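Local coordinates for protein putative glucarate dehydratase (Pseudomonas fluorescens, PDB 4IT1) that probably dehydrates D-glucarate to 5-dehydro-4-deoxy-D-glucarate with the help of magnesium, as a member of the mandelate racemase/muconate lactonizing enzyme family of the enolase superfamily, at residues R100-T105 and K127-A132; L152-G157 and I396-G401. All blocks are in the same frame, centred on the assembly; numbering follows the deposited sequence.

Overall arrangement
Contact 1 (R100-T105 with K127-A132) joins two helices close in sequence, both within the N-terminal capping region of this enolase-superfamily fold. Contact 2 (L152-G157 with I396-G401) brings together loops more than two hundred residues apart, one following helix 128-148 and the other following strand 393-395. Helix 128-148 connects them along the chain: contact 1 uses its first turn, contact 2 the loop after its C-terminal end. Their centres lie about 26 Å apart and their nearest atoms about 14 Å. Contact 1 is partly buried and largely apolar side-chain packing; contact 2 is mostly buried and combines a backbone hydrogen bond, an apolar pair and a salt bridge beside the second subunit. Both lie away from the magnesium site.

Contact 1: R100-T105 and K127-A132; sequences RIVQTT and KAVSNA
V102 drives one methyl, CG1, against the first turn of the helix that begins at A128, and this is the tight part of the contact. CG1 of V102 lies 3.4 Å from the carbonyl O of V129 and 3.7 Å from CB of A132, so a single methyl meets backbone and side chain of successive turns. Its torsion explains the reach: CG1 stands anti to the backbone N of V102 (chi1 172°), on a residue whose CB already points toward the other helix. The methyl of A132 faces V102 in turn, and CG1 of V129 lies 4.1 Å from CG1 of V102.

The other edge is looser and more open to solvent. There Q103 offers only aliphatic surface, its CG lying 3.8 Å from CG1 of V129, while the rest of the chain runs on extended from CG. CG2 of V129 approaches the backbone instead, 4.1 Å from CA of Q103. Packing alone joins the two segments.

The axes of the short helical segments pass 9.2 Å apart at 135°, nearer antiparallel than parallel. V106, further along helix 95-107, extends the interface over A128 and V129. Helix 74-87 completes the cluster: its I79 touches A132, and its Q82, V83 and Q86 line the side of helix 95-107 that carries I101 and T105.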
ATOM      1  N   ARG A 100      -9.542   9.804 -10.258  1.00 54.71           N
ATOM      2  CA  ARG A 100     -10.050  11.178 -10.324  1.00 61.09           C
ATOM      3  C   ARG A 100     -11.361  11.265 -11.101  1.00 70.22           C
ATOM      4  O   ARG A 100     -12.237  12.065 -10.767  1.00 61.19           O
ATOM      5  CB  ARG A 100      -9.018  12.123 -10.931  1.00 59.80           C
ATOM      6  CG  ARG A 100      -7.959  12.621  -9.957  1.00 62.53           C
ATOM      7  CD  ARG A 100      -7.080  13.679 -10.606  1.00 61.04           C
ATOM      8  NE  ARG A 100      -6.720  13.307 -11.975  1.00 74.41           N
ATOM      9  CZ  ARG A 100      -5.525  12.865 -12.364  1.00 79.42           C
ATOM     10  NH1 ARG A 100      -5.329  12.552 -13.636  1.00 90.65           N
ATOM     11  NH2 ARG A 100      -4.526  12.742 -11.500  1.00 78.37           N
ATOM     12  N   ILE A 101     -11.482  10.424 -12.126  1.00 68.91           N
ATOM     13  CA  ILE A 101     -12.691  10.326 -12.940  1.00 68.51           C
ATOM     14  C   ILE A 101     -13.874   9.773 -12.137  1.00 69.18           C
ATOM     15  O   ILE A 101     -14.958  10.367 -12.149  1.00 62.44           O
ATOM     16  CB  ILE A 101     -12.427   9.507 -14.231  1.00 68.45           C
ATOM     17  CG1 ILE A 101     -11.620  10.356 -15.218  1.00 63.78           C
ATOM     18  CG2 ILE A 101     -13.723   9.023 -14.880  1.00 62.68           C
ATOM     19  CD1 ILE A 101     -11.032   9.572 -16.368  1.00 65.89           C
ATOM     20  N   VAL A 102     -13.661   8.657 -11.436  1.00 57.02           N
ATOM     21  CA  VAL A 102     -14.706   8.054 -10.603  1.00 54.22           C
ATOM     22  C   VAL A 102     -15.191   9.026  -9.522  1.00 59.46           C
ATOM     23  O   VAL A 102     -16.382   9.070  -9.217  1.00 67.32           O
ATOM     24  CB  VAL A 102     -14.252   6.722  -9.962  1.00 57.60           C
ATOM     25  CG1 VAL A 102     -15.283   6.221  -8.960  1.00 56.05           C
ATOM     26  CG2 VAL A 102     -14.005   5.661 -11.025  1.00 54.73           C
ATOM     27  N   GLN A 103     -14.272   9.815  -8.967  1.00 60.41           N
ATOM     28  CA  GLN A 103     -14.612  10.802  -7.938  1.00 66.35           C
ATOM     29  C   GLN A 103     -15.490  11.930  -8.487  1.00 65.49           C
ATOM     30  O   GLN A 103     -16.461  12.324  -7.851  1.00 65.11           O
ATOM     31  CB  GLN A 103     -13.350  11.378  -7.283  1.00 59.10           C
ATOM     32  CG  GLN A 103     -12.595  10.385  -6.413  1.00 65.95           C
ATOM     33  CD  GLN A 103     -11.185  10.829  -6.058  1.00 69.23           C
ATOM     34  OE1 GLN A 103     -10.657  10.459  -5.011  1.00 69.99           O
ATOM     35  NE2 GLN A 103     -10.565  11.617  -6.932  1.00 67.19           N
ATOM     36  N   THR A 104     -15.145  12.440  -9.667  1.00 69.14           N
ATOM     37  CA  THR A 104     -15.909  13.510 -10.318  1.00 68.90           C
ATOM     38  C   THR A 104     -17.336  13.068 -10.637  1.00 67.17           C
ATOM     39  O   THR A 104     -18.295  13.820 -10.436  1.00 78.16           O
ATOM     40  CB  THR A 104     -15.199  13.980 -11.601  1.00 65.83           C
ATOM     41  OG1 THR A 104     -13.955  14.578 -11.239  1.00 69.18           O
ATOM     42  CG2 THR A 104     -16.035  15.009 -12.359  1.00 76.18           C
ATOM     43  N   THR A 105     -17.457  11.836 -11.114  1.00 61.50           N
ATOM     44  CA  THR A 105     -18.735  11.247 -11.460  1.00 61.47           C
ATOM     45  C   THR A 105     -19.640  11.071 -10.235  1.00 70.18           C
ATOM     46  O   THR A 105     -20.813  11.449 -10.269  1.00 77.52           O
ATOM     47  CB  THR A 105     -18.519   9.905 -12.180  1.00 57.51           C
ATOM     48  OG1 THR A 105     -17.635  10.106 -13.288  1.00 65.42           O
ATOM     49  CG2 THR A 105     -19.836   9.323 -12.679  1.00 58.10           C
ATOM     50  N   LYS A 127     -19.330   4.088   0.057  1.00 47.11           N
ATOM     51  CA  LYS A 127     -18.574   3.133  -0.767  1.00 48.49           C
ATOM     52  C   LYS A 127     -18.632   3.423  -2.266  1.00 58.55           C
ATOM     53  O   LYS A 127     -18.033   2.692  -3.059  1.00 64.03           O
ATOM     54  CB  LYS A 127     -19.069   1.707  -0.541  1.00 47.29           C
ATOM     55  CG  LYS A 127     -19.078   1.236   0.897  1.00 46.63           C
ATOM     56  CD  LYS A 127     -17.835   0.442   1.241  1.00 46.72           C
ATOM     57  CE  LYS A 127     -18.001  -0.241   2.592  1.00 39.46           C
ATOM     58  NZ  LYS A 127     -18.160   0.743   3.708  1.00 40.80           N
ATOM     59  N   ALA A 128     -19.353   4.474  -2.653  1.00 58.94           N
ATOM     60  CA  ALA A 128     -19.616   4.770  -4.065  1.00 54.10           C
ATOM     61  C   ALA A 128     -18.343   4.840  -4.914  1.00 54.45           C
ATOM     62  O   ALA A 128     -18.198   4.102  -5.896  1.00 47.64           O
ATOM     63  CB  ALA A 128     -20.422   6.057  -4.199  1.00 43.65           C
ATOM     64  N   VAL A 129     -17.433   5.733  -4.536  1.00 51.78           N
ATOM     65  CA  VAL A 129     -16.158   5.876  -5.225  1.00 56.64           C
ATOM     66  C   VAL A 129     -15.382   4.544  -5.236  1.00 59.96           C
ATOM     67  O   VAL A 129     -14.899   4.119  -6.285  1.00 59.75           O
ATOM     68  CB  VAL A 129     -15.330   7.031  -4.619  1.00 54.93           C
ATOM     69  CG1 VAL A 129     -13.910   7.048  -5.170  1.00 47.42           C
ATOM     70  CG2 VAL A 129     -16.015   8.366  -4.889  1.00 52.73           C
ATOM     71  N   SER A 130     -15.315   3.876  -4.084  1.00 55.06           N
ATOM     72  CA  SER A 130     -14.542   2.639  -3.937  1.00 61.15           C
ATOM     73  C   SER A 130     -15.063   1.452  -4.740  1.00 55.92           C
ATOM     74  O   SER A 130     -14.273   0.742  -5.356  1.00 53.12           O
ATOM     75  CB  SER A 130     -14.398   2.261  -2.465  1.00 53.93           C
ATOM     76  OG  SER A 130     -13.496   3.150  -1.845  1.00 62.32           O
ATOM     77  N   ASN A 131     -16.377   1.229  -4.710  1.00 50.76           N
ATOM     78  CA  ASN A 131     -17.008   0.164  -5.486  1.00 48.51           C
ATOM     79  C   ASN A 131     -16.811   0.338  -6.988  1.00 57.73           C
ATOM     80  O   ASN A 131     -16.499  -0.623  -7.699  1.00 50.31           O
ATOM     81  CB  ASN A 131     -18.499   0.074  -5.177  1.00 52.38           C
ATOM     82  CG  ASN A 131     -18.772  -0.271  -3.735  1.00 55.10           C
ATOM     83  OD1 ASN A 131     -17.852  -0.382  -2.925  1.00 52.84           O
ATOM     84  ND2 ASN A 131     -20.043  -0.452  -3.404  1.00 56.41           N
ATOM     85  N   ALA A 132     -16.986   1.570  -7.461  1.00 52.00           N
ATOM     86  CA  ALA A 132     -16.852   1.874  -8.883  1.00 55.54           C
ATOM     87  C   ALA A 132     -15.395   1.836  -9.355  1.00 55.04           C
ATOM     88  O   ALA A 132     -15.113   1.383 -10.468  1.00 57.30           O
ATOM     89  CB  ALA A 132     -17.488   3.220  -9.204  1.00 53.24           C
TER

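Contact 2: L152-G157 and I396-G401; sequences LVDLLG and ITRAPG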
ATOM      1  N   LEU A 152      -1.838 -11.978 -13.450  1.00 59.65           N
ATOM      2  CA  LEU A 152      -2.127 -10.681 -12.831  1.00 66.54           C
ATOM      3  C   LEU A 152      -1.249 -10.470 -11.598  1.00 56.02           C
ATOM      4  O   LEU A 152      -0.639  -9.416 -11.437  1.00 52.27           O
ATOM      5  CB  LEU A 152      -3.618 -10.551 -12.483  1.00 71.60           C
ATOM      6  CG  LEU A 152      -4.221  -9.143 -12.367  1.00 67.89           C
ATOM      7  CD1 LEU A 152      -5.735  -9.212 -12.472  1.00 77.86           C
ATOM      8  CD2 LEU A 152      -3.822  -8.432 -11.083  1.00 64.65           C
ATOM      9  N   VAL A 153      -1.167 -11.506 -10.766  1.00 54.70           N
ATOM     10  CA  VAL A 153      -0.376 -11.495  -9.537  1.00 59.70           C
ATOM     11  C   VAL A 153       1.039 -10.890  -9.693  1.00 69.88           C
ATOM     12  O   VAL A 153       1.560 -10.280  -8.752  1.00 61.15           O
ATOM     13  CB  VAL A 153      -0.343 -12.907  -8.913  1.00 60.19           C
ATOM     14  CG1 VAL A 153       0.412 -13.894  -9.802  1.00 63.96           C
ATOM     15  CG2 VAL A 153       0.225 -12.867  -7.503  1.00 63.45           C
ATOM     16  N   ASP A 154       1.630 -11.032 -10.883  1.00 67.06           N
ATOM     17  CA  ASP A 154       2.976 -10.517 -11.162  1.00 63.05           C
ATOM     18  C   ASP A 154       3.036  -8.993 -11.187  1.00 69.69           C
ATOM     19  O   ASP A 154       4.076  -8.398 -10.869  1.00 63.64           O
ATOM     20  CB  ASP A 154       3.537 -11.111 -12.465  1.00 78.81           C
ATOM     21  CG  ASP A 154       3.952 -12.586 -12.321  1.00 87.07           C
ATOM     22  OD1 ASP A 154       3.908 -13.137 -11.196  1.00 85.63           O
ATOM     23  OD2 ASP A 154       4.328 -13.199 -13.344  1.00 78.03           O
ATOM     24  N   LEU A 155       1.921  -8.367 -11.564  1.00 71.49           N
ATOM     25  CA  LEU A 155       1.772  -6.913 -11.485  1.00 69.32           C
ATOM     26  C   LEU A 155       1.782  -6.444 -10.040  1.00 61.06           C
ATOM     27  O   LEU A 155       2.165  -5.313  -9.747  1.00 58.02           O
ATOM     28  CB  LEU A 155       0.460  -6.474 -12.133  1.00 73.13           C
ATOM     29  CG  LEU A 155       0.374  -6.505 -13.654  1.00 79.86           C
ATOM     30  CD1 LEU A 155      -1.078  -6.637 -14.069  1.00 73.95           C
ATOM     31  CD2 LEU A 155       1.005  -5.258 -14.255  1.00 78.34           C
ATOM     32  N   LEU A 156       1.351  -7.327  -9.145  1.00 57.10           N
ATOM     33  CA  LEU A 156       1.241  -7.019  -7.728  1.00 61.42           C
ATOM     34  C   LEU A 156       2.459  -7.517  -6.931  1.00 69.50           C
ATOM     35  O   LEU A 156       2.358  -7.746  -5.723  1.00 67.92           O
ATOM     36  CB  LEU A 156      -0.056  -7.623  -7.168  1.00 56.74           C
ATOM     37  CG  LEU A 156      -1.342  -7.487  -8.001  1.00 60.18           C
ATOM     38  CD1 LEU A 156      -2.496  -8.276  -7.397  1.00 45.01           C
ATOM     39  CD2 LEU A 156      -1.737  -6.031  -8.187  1.00 54.07           C
ATOM     40  N   GLY A 157       3.595  -7.691  -7.611  1.00 69.09           N
ATOM     41  CA  GLY A 157       4.850  -8.107  -6.966  1.00 68.33           C
ATOM     42  C   GLY A 157       5.201  -9.595  -6.960  1.00 67.21           C
ATOM     43  O   GLY A 157       6.254  -9.977  -6.448  1.00 70.13           O
ATOM     44  N   ILE A 396      -3.245 -20.692  -8.758  1.00 56.05           N
ATOM     45  CA  ILE A 396      -2.734 -19.554  -9.519  1.00 66.06           C
ATOM     46  C   ILE A 396      -1.752 -20.100 -10.556  1.00 76.26           C
ATOM     47  O   ILE A 396      -0.782 -20.780 -10.205  1.00 79.75           O
ATOM     48  CB  ILE A 396      -2.042 -18.502  -8.610  1.00 63.31           C
ATOM     49  CG1 ILE A 396      -2.949 -18.101  -7.441  1.00 71.69           C
ATOM     50  CG2 ILE A 396      -1.596 -17.278  -9.409  1.00 61.63           C
ATOM     51  CD1 ILE A 396      -4.262 -17.458  -7.847  1.00 71.61           C
ATOM     52  N   THR A 397      -2.012 -19.803 -11.827  1.00 71.95           N
ATOM     53  CA  THR A 397      -1.211 -20.342 -12.928  1.00 70.83           C
ATOM     54  C   THR A 397      -0.435 -19.254 -13.670  1.00 72.13           C
ATOM     55  O   THR A 397      -0.401 -18.095 -13.246  1.00 76.04           O
ATOM     56  CB  THR A 397      -2.070 -21.144 -13.933  1.00 66.53           C
ATOM     57  OG1 THR A 397      -2.748 -20.248 -14.825  1.00 67.13           O
ATOM     58  CG2 THR A 397      -3.085 -22.030 -13.209  1.00 66.76           C
ATOM     59  N   ARG A 398       0.188 -19.641 -14.779  1.00 73.07           N
ATOM     60  CA  ARG A 398       0.983 -18.720 -15.589  1.00 80.39           C
ATOM     61  C   ARG A 398       0.163 -18.064 -16.706  1.00 74.12           C
ATOM     62  O   ARG A 398       0.683 -17.213 -17.441  1.00 69.29           O
ATOM     63  CB  ARG A 398       2.225 -19.432 -16.161  1.00 86.03           C
ATOM     64  CG  ARG A 398       3.281 -19.840 -15.132  1.00 74.40           C
ATOM     65  CD  ARG A 398       3.851 -18.650 -14.363  1.00 70.05           C
ATOM     66  NE  ARG A 398       4.317 -17.575 -15.240  1.00 65.37           N
ATOM     67  CZ  ARG A 398       4.763 -16.395 -14.814  1.00 70.19           C
ATOM     68  NH1 ARG A 398       5.166 -15.480 -15.687  1.00 66.09           N
ATOM     69  NH2 ARG A 398       4.801 -16.124 -13.515  1.00 71.57           N
ATOM     70  N   ALA A 399      -1.110 -18.460 -16.821  1.00 71.49           N
ATOM     71  CA  ALA A 399      -2.054 -17.857 -17.776  1.00 61.17           C
ATOM     72  C   ALA A 399      -2.092 -16.336 -17.615  1.00 67.58           C
ATOM     73  O   ALA A 399      -2.071 -15.837 -16.479  1.00 64.78           O
ATOM     74  CB  ALA A 399      -3.443 -18.444 -17.593  1.00 51.30           C
ATOM     75  N   PRO A 400      -2.136 -15.596 -18.747  1.00 71.59           N
ATOM     76  CA  PRO A 400      -2.114 -14.124 -18.734  1.00 71.20           C
ATOM     77  C   PRO A 400      -3.312 -13.521 -17.992  1.00 74.97           C
ATOM     78  O   PRO A 400      -4.443 -14.010 -18.117  1.00 61.23           O
ATOM     79  CB  PRO A 400      -2.165 -13.746 -20.222  1.00 71.14           C
ATOM     80  CG  PRO A 400      -1.801 -14.984 -20.966  1.00 75.03           C
ATOM     81  CD  PRO A 400      -2.271 -16.125 -20.117  1.00 75.06           C
ATOM     82  N   GLY A 401      -3.050 -12.470 -17.218  1.00 75.34           N
ATOM     83  CA  GLY A 401      -4.073 -11.824 -16.398  1.00 62.97           C
ATOM     84  C   GLY A 401      -4.782 -12.777 -15.461  1.00 67.04           C
ATOM     85  O   GLY A 401      -4.144 -13.544 -14.735  1.00 75.37           O
TER
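A backbone bond approached from above its acceptor's plane ties L152 to G401: the N of L152 donates to O of G401 over 3.1 Å, yet sits 42° out of the carbonyl plane. It stitches together two loops of the enolase-superfamily fold, one leading from helix 128-148 to strand 163-170, the other leaving strand 393-395, and so joins chain from the N-terminal and C-terminal family regions. The backbones are closest here, with CB of L152 lying 3.8 Å from the carbonyl O of G401. G401 has positive phi, a conformation glycine adopts readily, and also exchanges a backbone hydrogen bond with V150.

Beside this polar tie, CG1 of V153 meets CG2 of I396 at 4.0 Å, the two side chains crossing obliquely. CG1 of V153 is wedged between its own backbone N and carbonyl carbon (chi1 66°). Helix 348-360 covers this apolar part, with H356 against L152 and I396, and A360 against V153.

At the more open edge R398 turns back toward D154. CB of R398 points away from the other loop, but bends at chi2 and chi3 return the guanidinium to the carboxylate. An alanine in place of D154 would probably leave R398 without this anionic mate and its guanidinium freer to swing. D91 of the second subunit packs against both residues, so the pair lies beside the dimer interface.

In the salt bridge, NH2 of R398 reaches the syn lone pair of OD2 of D154 at 3.0 Å. The bond is bent, with an N-H...O angle of only 133° and OD2 of D154 tilted from the guanidinium plane.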